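Local coordinates for Serine/threonine-protein kinase-like protein ACR4 (Arabidopsis thaliana, PDB 7A0J) that acts with the CLE40 peptide to control formative cell divisions in root meristems, as a membrane receptor kinase represented here by its extracellular beta-propeller domain, at residues A[42-48]-A[68-72]; A[86-92]-A[103-107]; A[243-247]-A[272-276]; A[280-284]-A[294-299]. One frame throughout, in Å; residues are numbered along the deposited sequence.

How the contacts relate
Contact 1 comes first along the chain. It closes a loop that holds strands 48-53 and 57-62 and sets the linker after helix 36-41 against strand 68-72. Contact 2 follows and pairs the two strands of the hairpin 91-96 and 100-105. Pro68 CD touches Tyr91 CD1 at 3.6 Å, so contacts 1 and 2 meet between consecutive strands. Contact 3 joins repeat 6 to repeat 7. Contact 4 closes the last hairpin, within repeat 7. Contacts 3 and 4 also meet, with a probable hydrogen bond of 2.8 Å between Ala276 N and Cys283 O. The four are in series; none nests or crosses. Contacts 3 and 4 lie across the chain's centre from contact 2.

Contact 1. Residues A[42-48]-A[68-72]. With EDO (1,2-ethanediol), chain G.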
loop_
_atom_site.group_PDB
_atom_site.type_symbol
_atom_site.label_atom_id
_atom_site.label_comp_id
_atom_site.label_asym_id
_atom_site.label_seq_id
_atom_site.Cartn_x
_atom_site.Cartn_y
_atom_site.Cartn_z
ATOM N N THR A 42 15.665 6.817 -7.965
ATOM C CA THR A 42 15.400 5.354 -7.895
ATOM C C THR A 42 16.729 4.608 -7.813
ATOM O O THR A 42 17.572 4.751 -8.694
ATOM C CB THR A 42 14.572 4.857 -9.087
ATOM O OG1 THR A 42 13.350 5.594 -9.129
ATOM C CG2 THR A 42 14.269 3.377 -9.003
ATOM N N PRO A 43 16.962 3.799 -6.753
ATOM C CA PRO A 43 18.160 2.964 -6.675
ATOM C C PRO A 43 18.194 1.935 -7.814
ATOM O O PRO A 43 17.209 1.242 -8.003
ATOM C CB PRO A 43 18.050 2.257 -5.315
ATOM C CG PRO A 43 17.027 3.060 -4.536
ATOM C CD PRO A 43 16.094 3.641 -5.575
ATOM N N GLY A 44 19.313 1.866 -8.539
ATOM C CA GLY A 44 19.507 0.948 -9.678
ATOM C C GLY A 44 19.977 -0.430 -9.236
ATOM O O GLY A 44 19.832 -1.379 -10.036
ATOM N N HIS A 45 20.516 -0.543 -8.016
ATOM C CA HIS A 45 21.254 -1.739 -7.524
ATOM C C HIS A 45 20.696 -2.262 -6.189
ATOM O O HIS A 45 20.944 -3.448 -5.899
ATOM C CB HIS A 45 22.751 -1.420 -7.433
ATOM C CG HIS A 45 23.332 -0.902 -8.708
ATOM N ND1 HIS A 45 23.844 -1.737 -9.681
ATOM C CD2 HIS A 45 23.476 0.357 -9.176
ATOM C CE1 HIS A 45 24.285 -1.016 -10.692
ATOM N NE2 HIS A 45 24.069 0.273 -10.408
ATOM N N LEU A 46 20.001 -1.436 -5.397
ATOM C CA LEU A 46 19.383 -1.870 -4.111
ATOM C C LEU A 46 18.188 -2.780 -4.414
ATOM O O LEU A 46 17.343 -2.390 -5.241
ATOM C CB LEU A 46 18.941 -0.653 -3.288
ATOM C CG LEU A 46 20.055 0.213 -2.700
ATOM C CD1 LEU A 46 19.469 1.314 -1.828
ATOM C CD2 LEU A 46 21.046 -0.620 -1.900
ATOM N N GLN A 47 18.129 -3.944 -3.762
ATOM C CA GLN A 47 17.045 -4.947 -3.935
ATOM C C GLN A 47 15.976 -4.715 -2.861
ATOM O O GLN A 47 16.340 -4.340 -1.728
ATOM C CB GLN A 47 17.620 -6.361 -3.888
ATOM C CG GLN A 47 18.527 -6.671 -5.071
ATOM C CD GLN A 47 19.362 -7.908 -4.855
ATOM O OE1 GLN A 47 19.218 -8.907 -5.556
ATOM N NE2 GLN A 47 20.245 -7.849 -3.872
ATOM N N PHE A 48 14.707 -4.912 -3.229
ATOM C CA PHE A 48 13.515 -4.695 -2.370
ATOM C C PHE A 48 12.608 -5.927 -2.437
ATOM O O PHE A 48 12.576 -6.602 -3.484
ATOM C CB PHE A 48 12.757 -3.442 -2.811
ATOM C CG PHE A 48 13.541 -2.161 -2.685
ATOM C CD1 PHE A 48 14.341 -1.713 -3.726
ATOM C CD2 PHE A 48 13.481 -1.406 -1.525
ATOM C CE1 PHE A 48 15.060 -0.534 -3.608
ATOM C CE2 PHE A 48 14.201 -0.226 -1.409
ATOM C CZ PHE A 48 14.992 0.206 -2.450
ATOM N N PRO A 68 13.211 -0.007 6.126
ATOM C CA PRO A 68 12.571 0.890 5.167
ATOM C C PRO A 68 13.617 1.807 4.514
ATOM O O PRO A 68 14.559 2.196 5.182
ATOM C CB PRO A 68 11.547 1.692 5.985
ATOM C CG PRO A 68 11.943 1.494 7.438
ATOM C CD PRO A 68 12.755 0.216 7.504
ATOM N N TYR A 69 13.442 2.094 3.222
ATOM C CA TYR A 69 14.301 3.006 2.424
ATOM C C TYR A 69 13.417 3.793 1.453
ATOM O O TYR A 69 12.818 3.171 0.550
ATOM C CB TYR A 69 15.381 2.224 1.673
ATOM C CG TYR A 69 16.412 3.087 0.991
ATOM C CD1 TYR A 69 17.530 3.537 1.676
ATOM C CD2 TYR A 69 16.270 3.466 -0.335
ATOM C CE1 TYR A 69 18.484 4.334 1.061
ATOM C CE2 TYR A 69 17.216 4.260 -0.966
ATOM C CZ TYR A 69 18.327 4.695 -0.265
ATOM O OH TYR A 69 19.269 5.474 -0.871
ATOM N N CYS A 70 13.330 5.110 1.654
ATOM C CA CYS A 70 12.490 6.037 0.852
ATOM C C CYS A 70 13.379 6.896 -0.054
ATOM O O CYS A 70 14.517 7.210 0.344
ATOM C CB CYS A 70 11.636 6.923 1.750
ATOM S SG CYS A 70 10.628 5.985 2.927
ATOM N N TRP A 71 12.867 7.250 -1.234
ATOM C CA TRP A 71 13.510 8.206 -2.172
ATOM C C TRP A 71 12.442 9.125 -2.774
ATOM O O TRP A 71 11.249 8.745 -2.775
ATOM C CB TRP A 71 14.334 7.468 -3.234
ATOM C CG TRP A 71 13.562 6.572 -4.152
ATOM C CD1 TRP A 71 13.146 6.864 -5.417
ATOM C CD2 TRP A 71 13.169 5.210 -3.909
ATOM N NE1 TRP A 71 12.505 5.792 -5.970
ATOM C CE2 TRP A 71 12.501 4.761 -5.069
ATOM C CE3 TRP A 71 13.302 4.331 -2.827
ATOM C CZ2 TRP A 71 11.967 3.477 -5.171
ATOM C CZ3 TRP A 71 12.779 3.061 -2.931
ATOM C CH2 TRP A 71 12.118 2.643 -4.087
ATOM N N GLY A 72 12.871 10.298 -3.241
ATOM C CA GLY A 72 12.001 11.422 -3.625
ATOM C C GLY A 72 12.352 12.661 -2.826
ATOM O O GLY A 72 13.535 12.816 -2.462
HETATM C C1 EDO G . 21.063 5.704 -4.173
HETATM O O1 EDO G . 21.397 4.707 -3.231
HETATM C C2 EDO G . 19.606 5.794 -4.436
HETATM O O2 EDO G . 18.841 6.126 -3.292
#
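Thr42 and Trp71 mark the closest backbone approach, with CA atoms 6.7 Å apart, and no clear backbone hydrogen bond links the loop 42-48 to strand 68-72. Mostly side chains make the contact. Trp71 contributes most to it. Its CG stands between the backbone N and the carbonyl carbon (chi1 63°), which turns the indole toward the loop. Pro43 CD lies over the centre of the six-membered ring of Trp71, 3.8 Å from the centroid and 15° off the normal. Thr42 CA lies over the five-membered ring, on the same face, 3.9 Å from that centroid. Both are CH-pi contacts, and together they lay the start of the loop along the indole. The Phe48 and Trp71 side chains point at each other, their rings oblique at 46°. Phe48 CZ reaches Trp71 CZ3 at 3.6 Å. Tyr69 CD2 sits at the edge of the Phe48 ring. Tyr69 also takes Leu46 CD1 over one face, 4.0 Å from the ring centroid, as a further CH-pi contact. Pro43 CG touches Tyr69 CE2 at 3.8 Å, the two side chains running in opposite senses. Tyr69 OH makes a short hydrogen bond of 2.5 Å to O2 of a 1,2-ethanediol, probably from the crystallisation liquor. The linker from repeat 1 into repeat 2 thus packs on outer strand 68-72 of a propeller blade. Thr42 OG1 is hydrogen-bonded to Ile38 O and Leu39 O at helix 36-41. Strand 29-33 adds Val29 and Cys31, and Leu62 of strand 57-62 packs on Leu46, Phe48 and Tyr69.

Contact 2. Residues A[86-92]-A[103-107]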
loop_
_atom_site.group_PDB
_atom_site.type_symbol
_atom_site.label_atom_id
_atom_site.label_comp_id
_atom_site.label_asym_id
_atom_site.label_seq_id
_atom_site.Cartn_x
_atom_site.Cartn_y
_atom_site.Cartn_z
ATOM N N THR A 86 16.801 2.267 15.237
ATOM C CA THR A 86 17.701 1.397 16.037
ATOM C C THR A 86 18.623 0.654 15.063
ATOM O O THR A 86 18.098 0.066 14.096
ATOM C CB THR A 86 16.898 0.452 16.940
ATOM O OG1 THR A 86 16.151 1.262 17.848
ATOM C CG2 THR A 86 17.760 -0.519 17.716
ATOM N N LYS A 87 19.938 0.705 15.298
ATOM C CA LYS A 87 20.968 0.018 14.473
ATOM C C LYS A 87 20.676 -1.489 14.467
ATOM O O LYS A 87 20.507 -2.057 15.562
ATOM C CB LYS A 87 22.372 0.306 15.013
ATOM C CG LYS A 87 23.515 -0.228 14.161
ATOM C CD LYS A 87 24.882 0.220 14.631
ATOM C CE LYS A 87 26.009 -0.553 13.980
ATOM N NZ LYS A 87 27.312 0.141 14.123
ATOM N N GLY A 88 20.591 -2.093 13.278
ATOM C CA GLY A 88 20.376 -3.543 13.091
ATOM C C GLY A 88 18.910 -3.947 13.169
ATOM O O GLY A 88 18.638 -5.157 13.045
ATOM N N ALA A 89 17.994 -2.990 13.359
ATOM C CA ALA A 89 16.531 -3.226 13.424
ATOM C C ALA A 89 16.041 -3.758 12.073
ATOM O O ALA A 89 16.435 -3.189 11.037
ATOM C CB ALA A 89 15.807 -1.956 13.805
ATOM N N GLU A 90 15.221 -4.813 12.096
ATOM C CA GLU A 90 14.631 -5.461 10.894
ATOM C C GLU A 90 13.110 -5.290 10.920
ATOM O O GLU A 90 12.537 -5.219 12.026
ATOM C CB GLU A 90 15.000 -6.943 10.847
ATOM C CG GLU A 90 16.495 -7.192 10.829
ATOM C CD GLU A 90 16.871 -8.651 10.642
ATOM O OE1 GLU A 90 17.660 -9.163 11.455
ATOM O OE2 GLU A 90 16.372 -9.268 9.682
ATOM N N TYR A 91 12.491 -5.238 9.737
ATOM C CA TYR A 91 11.038 -5.006 9.533
ATOM C C TYR A 91 10.486 -6.061 8.570
ATOM O O TYR A 91 11.223 -6.502 7.664
ATOM C CB TYR A 91 10.806 -3.573 9.044
ATOM C CG TYR A 91 11.124 -2.525 10.080
ATOM C CD1 TYR A 91 12.423 -2.090 10.284
ATOM C CD2 TYR A 91 10.130 -1.991 10.887
ATOM C CE1 TYR A 91 12.728 -1.143 11.249
ATOM C CE2 TYR A 91 10.416 -1.043 11.856
ATOM C CZ TYR A 91 11.720 -0.616 12.038
ATOM O OH TYR A 91 12.013 0.318 12.989
ATOM N N LEU A 92 9.230 -6.464 8.784
ATOM C CA LEU A 92 8.512 -7.483 7.969
ATOM C C LEU A 92 7.729 -6.787 6.851
ATOM O O LEU A 92 7.646 -7.362 5.747
ATOM C CB LEU A 92 7.572 -8.280 8.880
ATOM C CG LEU A 92 8.244 -9.042 10.020
ATOM C CD1 LEU A 92 7.205 -9.675 10.934
ATOM C CD2 LEU A 92 9.196 -10.100 9.482
ATOM N N GLY A 103 6.343 0.874 9.819
ATOM C CA GLY A 103 7.070 -0.397 9.641
ATOM C C GLY A 103 6.690 -1.405 10.712
ATOM O O GLY A 103 6.720 -1.039 11.902
ATOM N N LEU A 104 6.335 -2.627 10.306
ATOM C CA LEU A 104 6.078 -3.764 11.228
ATOM C C LEU A 104 7.429 -4.332 11.680
ATOM O O LEU A 104 8.067 -5.052 10.886
ATOM C CB LEU A 104 5.223 -4.817 10.514
ATOM C CG LEU A 104 4.710 -5.958 11.391
ATOM C CD1 LEU A 104 3.860 -5.428 12.536
ATOM C CD2 LEU A 104 3.922 -6.960 10.563
ATOM N N ARG A 105 7.852 -3.985 12.902
ATOM C CA ARG A 105 9.180 -4.327 13.480
ATOM C C ARG A 105 9.259 -5.842 13.705
ATOM O O ARG A 105 8.369 -6.379 14.382
ATOM C CB ARG A 105 9.392 -3.554 14.786
ATOM C CG ARG A 105 10.721 -3.813 15.483
ATOM C CD ARG A 105 11.863 -2.982 14.931
ATOM N NE ARG A 105 12.970 -2.904 15.879
ATOM C CZ ARG A 105 13.880 -3.856 16.079
ATOM N NH1 ARG A 105 14.841 -3.669 16.970
ATOM N NH2 ARG A 105 13.834 -4.990 15.397
ATOM N N LYS A 106 10.288 -6.490 13.151
ATOM C CA LYS A 106 10.559 -7.944 13.310
ATOM C C LYS A 106 11.085 -8.195 14.722
ATOM O O LYS A 106 12.066 -7.577 15.129
ATOM C CB LYS A 106 11.562 -8.409 12.250
ATOM C CG LYS A 106 11.854 -9.904 12.235
ATOM C CD LYS A 106 12.826 -10.312 11.152
ATOM C CE LYS A 106 13.067 -11.806 11.106
ATOM N NZ LYS A 106 13.968 -12.179 9.991
ATOM N N PRO A 107 10.459 -9.099 15.513
ATOM C CA PRO A 107 10.930 -9.396 16.867
ATOM C C PRO A 107 12.120 -10.369 16.880
ATOM O O PRO A 107 12.241 -11.118 15.925
ATOM C CB PRO A 107 9.690 -10.019 17.524
ATOM C CG PRO A 107 8.989 -10.728 16.383
ATOM C CD PRO A 107 9.265 -9.882 15.154
#
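Tyr91 and Arg105 form an antiparallel non-hydrogen-bonded pair, with CA atoms 4.4 Å apart and diverging side chains. Two backbone hydrogen bonds flank it. Leu92 N donates to Leu104 O at 2.8 Å, and Lys106 N donates to Glu90 O at the same 2.8 Å. The aromatic contacts centre on Tyr91. Arg105 CD lies over one face of its ring, 4.1 Å from the centroid, as a CH-pi contact. At the ring's edge Tyr91 CD2 meets Gly103 C at 3.5 Å, and the lack of a side chain on Gly103 leaves the ring room to sit there. Arg105 is bent at chi2 (83°), which carries its guanidinium back along the 86-92 segment. Ala89 CB packs on the centre of one face of that group, 3.5 Å from Arg105 CZ. The charged contact is long. Glu90 and Lys106 run side by side in the same direction, and Glu90 OE2 is in a salt bridge of 3.8 Å with Lys106 NZ. The same carboxylate oxygen is hydrogen-bonded to His66 ND1. Apolar packing comes from Leu92 CD2 against Lys106 CG at 3.8 Å. The contact lies at the open end of the hairpin formed by strands 91-96 and 100-105. Strand 120-127 lies next to strand 100-105 in the sheet: its Asp124 is hydrogen-bonded to Tyr91 OH, and its Leu122 packs on Arg105.

Contact 3. Residues A[243-247]-A[272-276]; sequences ACGIK and FYDLA
Ile246 and Leu275 face each other across a buried interface. The strand segments are nearly antiparallel, at 174°, and their axes come within 7.3 Å. No hydrogen bond joins them; they belong to the sheets of repeats 6 and 7 and meet by side-chain packing. Ile246 CG1 meets Leu275 CG at 3.7 Å, and the two side chains pass at a slant. The two branches of Ile246 part company. Its CG1 arm is extended (chi2 173°) and carries CD1 onto the backbone at Asp274, 3.4 Å from the amide N. The same methyl lies 4.1 Å from Phe272 CB. Its other branch, CG2, faces Phe272 O at 3.8 Å. Phe272 offers mainly its backbone and CB here, because its ring turns off from the interface. Leu275 answers with CD1, which turns back toward strand 243-247. It reaches Cys244 CB at 4.0 Å and lies against the backbone carbonyl carbon of Gly245. A bent local hydrogen bond of 2.9 Å runs from Leu275 N to Asp274 OD1, out of the carboxylate plane. Strand 242-247 is the central strand of its three-stranded sheet in repeat 6, and Cys244 is joined by a disulfide to Cys255 of its neighbour 253-257. Strand 274-277 is an outer strand of the repeat 7 sheet. Thr282 of strand 281-285 and Leu298 also touch Cys244, while Phe272 packs on Ala253 of strand 253-257.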
loop_
_atom_site.group_PDB
_atom_site.type_symbol
_atom_site.label_atom_id
_atom_site.label_comp_id
_atom_site.label_asym_id
_atom_site.label_seq_id
_atom_site.Cartn_x
_atom_site.Cartn_y
_atom_site.Cartn_z
ATOM N N ALA A 243 -12.166 3.217 -4.376
ATOM C CA ALA A 243 -11.447 1.923 -4.334
ATOM C C ALA A 243 -11.559 1.251 -5.705
ATOM O O ALA A 243 -12.501 1.582 -6.451
ATOM C CB ALA A 243 -12.007 1.048 -3.238
ATOM N N CYS A 244 -10.614 0.366 -6.025
ATOM C CA CYS A 244 -10.624 -0.499 -7.234
ATOM C C CYS A 244 -10.248 -1.923 -6.823
ATOM O O CYS A 244 -9.555 -2.081 -5.801
ATOM C CB CYS A 244 -9.662 -0.001 -8.306
ATOM S SG CYS A 244 -10.018 1.674 -8.896
ATOM N N GLY A 245 -10.698 -2.913 -7.593
ATOM C CA GLY A 245 -10.406 -4.336 -7.350
ATOM C C GLY A 245 -10.309 -5.118 -8.644
ATOM O O GLY A 245 -10.775 -4.611 -9.684
ATOM N N ILE A 246 -9.700 -6.301 -8.576
ATOM C CA ILE A 246 -9.637 -7.295 -9.686
ATOM C C ILE A 246 -10.638 -8.410 -9.363
ATOM O O ILE A 246 -10.493 -9.029 -8.294
ATOM C CB ILE A 246 -8.196 -7.822 -9.857
ATOM C CG1 ILE A 246 -7.230 -6.689 -10.220
ATOM C CG2 ILE A 246 -8.144 -8.956 -10.870
ATOM C CD1 ILE A 246 -5.772 -7.095 -10.241
ATOM N N LYS A 247 -11.624 -8.629 -10.241
ATOM C CA LYS A 247 -12.626 -9.725 -10.125
ATOM C C LYS A 247 -11.915 -11.062 -10.360
ATOM O O LYS A 247 -11.100 -11.133 -11.292
ATOM C CB LYS A 247 -13.762 -9.536 -11.135
ATOM C CG LYS A 247 -14.617 -8.292 -10.935
ATOM C CD LYS A 247 -15.735 -8.178 -11.949
ATOM C CE LYS A 247 -16.578 -6.934 -11.777
ATOM N NZ LYS A 247 -17.726 -6.922 -12.715
ATOM N N PHE A 272 -5.779 -7.643 -15.650
ATOM C CA PHE A 272 -4.606 -7.313 -14.798
ATOM C C PHE A 272 -4.372 -8.450 -13.798
ATOM O O PHE A 272 -5.352 -9.134 -13.438
ATOM C CB PHE A 272 -4.833 -6.000 -14.044
ATOM C CG PHE A 272 -5.080 -4.793 -14.913
ATOM C CD1 PHE A 272 -4.054 -4.228 -15.654
ATOM C CD2 PHE A 272 -6.336 -4.209 -14.974
ATOM C CE1 PHE A 272 -4.279 -3.110 -16.442
ATOM C CE2 PHE A 272 -6.561 -3.092 -15.763
ATOM C CZ PHE A 272 -5.532 -2.544 -16.494
ATOM N N TYR A 273 -3.121 -8.639 -13.365
ATOM C CA TYR A 273 -2.740 -9.595 -12.293
ATOM C C TYR A 273 -2.526 -8.843 -10.971
ATOM O O TYR A 273 -2.427 -9.520 -9.931
ATOM C CB TYR A 273 -1.533 -10.443 -12.712
ATOM C CG TYR A 273 -0.178 -9.790 -12.606
ATOM C CD1 TYR A 273 0.475 -9.680 -11.387
ATOM C CD2 TYR A 273 0.483 -9.328 -13.735
ATOM C CE1 TYR A 273 1.728 -9.095 -11.286
ATOM C CE2 TYR A 273 1.738 -8.744 -13.652
ATOM C CZ TYR A 273 2.363 -8.627 -12.423
ATOM O OH TYR A 273 3.600 -8.053 -12.332
ATOM N N ASP A 274 -2.469 -7.504 -10.998
ATOM C CA ASP A 274 -2.323 -6.664 -9.778
ATOM C C ASP A 274 -2.678 -5.202 -10.086
ATOM O O ASP A 274 -2.601 -4.807 -11.266
ATOM C CB ASP A 274 -0.909 -6.776 -9.201
ATOM C CG ASP A 274 -0.828 -6.539 -7.703
ATOM O OD1 ASP A 274 -1.856 -6.158 -7.107
ATOM O OD2 ASP A 274 0.267 -6.745 -7.141
ATOM N N LEU A 275 -3.065 -4.445 -9.052
ATOM C CA LEU A 275 -3.388 -2.993 -9.119
ATOM C C LEU A 275 -2.571 -2.235 -8.069
ATOM O O LEU A 275 -2.164 -2.855 -7.068
ATOM C CB LEU A 275 -4.883 -2.774 -8.863
ATOM C CG LEU A 275 -5.847 -3.304 -9.923
ATOM C CD1 LEU A 275 -7.283 -2.979 -9.542
ATOM C CD2 LEU A 275 -5.522 -2.746 -11.302
ATOM N N ALA A 276 -2.353 -0.939 -8.308
ATOM C CA ALA A 276 -1.833 0.052 -7.336
ATOM C C ALA A 276 -2.666 1.331 -7.460
ATOM O O ALA A 276 -3.111 1.638 -8.583
ATOM C CB ALA A 276 -0.368 0.314 -7.585
#

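Contact 4. Residues A[280-284]-A[294-299]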
loop_
_atom_site.group_PDB
_atom_site.type_symbol
_atom_site.label_atom_id
_atom_site.label_comp_id
_atom_site.label_asym_id
_atom_site.label_seq_id
_atom_site.Cartn_x
_atom_site.Cartn_y
_atom_site.Cartn_z
ATOM N N TYR A 280 -5.679 10.060 -6.846
ATOM C CA TYR A 280 -6.740 10.316 -7.859
ATOM C C TYR A 280 -6.476 9.543 -9.159
ATOM O O TYR A 280 -6.959 9.985 -10.221
ATOM C CB TYR A 280 -6.850 11.818 -8.138
ATOM C CG TYR A 280 -7.129 12.658 -6.917
ATOM C CD1 TYR A 280 -8.343 12.570 -6.255
ATOM C CD2 TYR A 280 -6.182 13.536 -6.419
ATOM C CE1 TYR A 280 -8.609 13.334 -5.129
ATOM C CE2 TYR A 280 -6.431 14.308 -5.294
ATOM C CZ TYR A 280 -7.651 14.207 -4.647
ATOM O OH TYR A 280 -7.905 14.965 -3.542
ATOM N N PHE A 281 -5.769 8.411 -9.089
ATOM C CA PHE A 281 -5.494 7.542 -10.263
ATOM C C PHE A 281 -5.038 6.153 -9.803
ATOM O O PHE A 281 -4.420 6.031 -8.725
ATOM C CB PHE A 281 -4.453 8.188 -11.180
ATOM C CG PHE A 281 -3.121 8.435 -10.523
ATOM C CD1 PHE A 281 -2.916 9.561 -9.742
ATOM C CD2 PHE A 281 -2.078 7.536 -10.679
ATOM C CE1 PHE A 281 -1.693 9.785 -9.130
ATOM C CE2 PHE A 281 -0.854 7.763 -10.069
ATOM C CZ PHE A 281 -0.666 8.883 -9.293
ATOM N N THR A 282 -5.345 5.145 -10.623
ATOM C CA THR A 282 -5.014 3.713 -10.408
ATOM C C THR A 282 -4.184 3.221 -11.595
ATOM O O THR A 282 -4.447 3.671 -12.727
ATOM C CB THR A 282 -6.294 2.886 -10.225
ATOM O OG1 THR A 282 -6.952 3.384 -9.062
ATOM C CG2 THR A 282 -6.047 1.400 -10.076
ATOM N N CYS A 283 -3.222 2.336 -11.334
ATOM C CA CYS A 283 -2.402 1.642 -12.360
ATOM C C CYS A 283 -2.558 0.128 -12.188
ATOM O O CYS A 283 -2.607 -0.333 -11.034
ATOM C CB CYS A 283 -0.936 2.046 -12.259
ATOM S SG CYS A 283 -0.676 3.828 -12.457
ATOM N N GLY A 284 -2.660 -0.597 -13.306
ATOM C CA GLY A 284 -2.685 -2.069 -13.351
ATOM C C GLY A 284 -1.536 -2.605 -14.186
ATOM O O GLY A 284 -1.093 -1.886 -15.102
ATOM N N VAL A 294 -0.077 0.909 -17.363
ATOM C CA VAL A 294 -1.476 1.212 -17.791
ATOM C C VAL A 294 -2.192 1.874 -16.607
ATOM O O VAL A 294 -2.498 1.162 -15.633
ATOM C CB VAL A 294 -2.218 -0.053 -18.265
ATOM C CG1 VAL A 294 -3.621 0.271 -18.755
ATOM C CG2 VAL A 294 -1.438 -0.802 -19.335
ATOM N N CYS A 295 -2.434 3.185 -16.687
ATOM C CA CYS A 295 -3.010 4.008 -15.590
ATOM C C CYS A 295 -4.190 4.831 -16.107
ATOM O O CYS A 295 -4.186 5.200 -17.297
ATOM C CB CYS A 295 -1.963 4.933 -14.982
ATOM S SG CYS A 295 -0.461 4.064 -14.470
ATOM N N TRP A 296 -5.156 5.097 -15.226
ATOM C CA TRP A 296 -6.376 5.897 -15.508
ATOM C C TRP A 296 -6.736 6.739 -14.282
ATOM O O TRP A 296 -6.499 6.272 -13.148
ATOM C CB TRP A 296 -7.522 4.985 -15.965
ATOM C CG TRP A 296 -8.056 4.067 -14.908
ATOM C CD1 TRP A 296 -9.111 4.290 -14.071
ATOM C CD2 TRP A 296 -7.566 2.752 -14.592
ATOM N NE1 TRP A 296 -9.303 3.210 -13.251
ATOM C CE2 TRP A 296 -8.373 2.250 -13.549
ATOM C CE3 TRP A 296 -6.523 1.955 -15.080
ATOM C CZ2 TRP A 296 -8.167 0.988 -12.991
ATOM C CZ3 TRP A 296 -6.320 0.709 -14.528
ATOM C CH2 TRP A 296 -7.133 0.234 -13.498
ATOM N N GLY A 297 -7.250 7.951 -14.517
ATOM C CA GLY A 297 -7.662 8.905 -13.472
ATOM C C GLY A 297 -9.127 8.734 -13.119
ATOM O O GLY A 297 -9.914 8.386 -14.021
ATOM N N LEU A 298 -9.480 8.957 -11.849
ATOM C CA LEU A 298 -10.879 8.883 -11.343
ATOM C C LEU A 298 -10.978 9.646 -10.013
ATOM O O LEU A 298 -10.715 9.046 -8.953
ATOM C CB LEU A 298 -11.313 7.414 -11.230
ATOM C CG LEU A 298 -10.492 6.485 -10.330
ATOM C CD1 LEU A 298 -11.192 5.142 -10.182
ATOM C CD2 LEU A 298 -9.078 6.275 -10.856
ATOM N N GLY A 299 -11.325 10.936 -10.085
ATOM C CA GLY A 299 -11.415 11.850 -8.929
ATOM C C GLY A 299 -10.765 13.191 -9.224
ATOM O O GLY A 299 -11.434 14.225 -9.234
#
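Thr282 and Trp296 form an antiparallel hydrogen-bonded pair, with both bonds, Thr282 N to Trp296 O and Trp296 N to Thr282 O, at 3.0 Å. Gly284 N donates to Val294 O at 2.9 Å and carries the pairing to the next hydrogen-bonded pair. At the other end Leu298 N reaches Tyr280 O at 3.2 Å, from above the carbonyl plane, so this bond is less regular. Between the Thr282-Trp296 and Gly284-Val294 pairs, Cys283 and Cys295 form a non-hydrogen-bonded pair, and their SG atoms are joined in a disulfide of 2.0 Å with a chi3 of 110°. The opposite face holds Thr282 and Trp296, which run alongside each other in the same direction. A chi1 of 68° folds the Trp296 indole back over the neighbouring strand, with Thr282 O over one face. Thr282 CB lies over the face of its six-membered ring, 4.2 Å from the centroid, and Thr282 CG2 meets Trp296 CZ2 at 3.6 Å. Leu298 CD2 comes in beside Phe281 CA at 3.8 Å. Thr282 OG1 is hydrogen-bonded to Tyr242 OH in the adjoining sheet. Leu298 O is buried with no partner in the model. The last hairpin of the propeller is thus fastened twice, by backbone hydrogen bonds and by a covalent cross-link. This disulfide ties outer strand 294-297 to the strand beside it, and suits an extracellular domain.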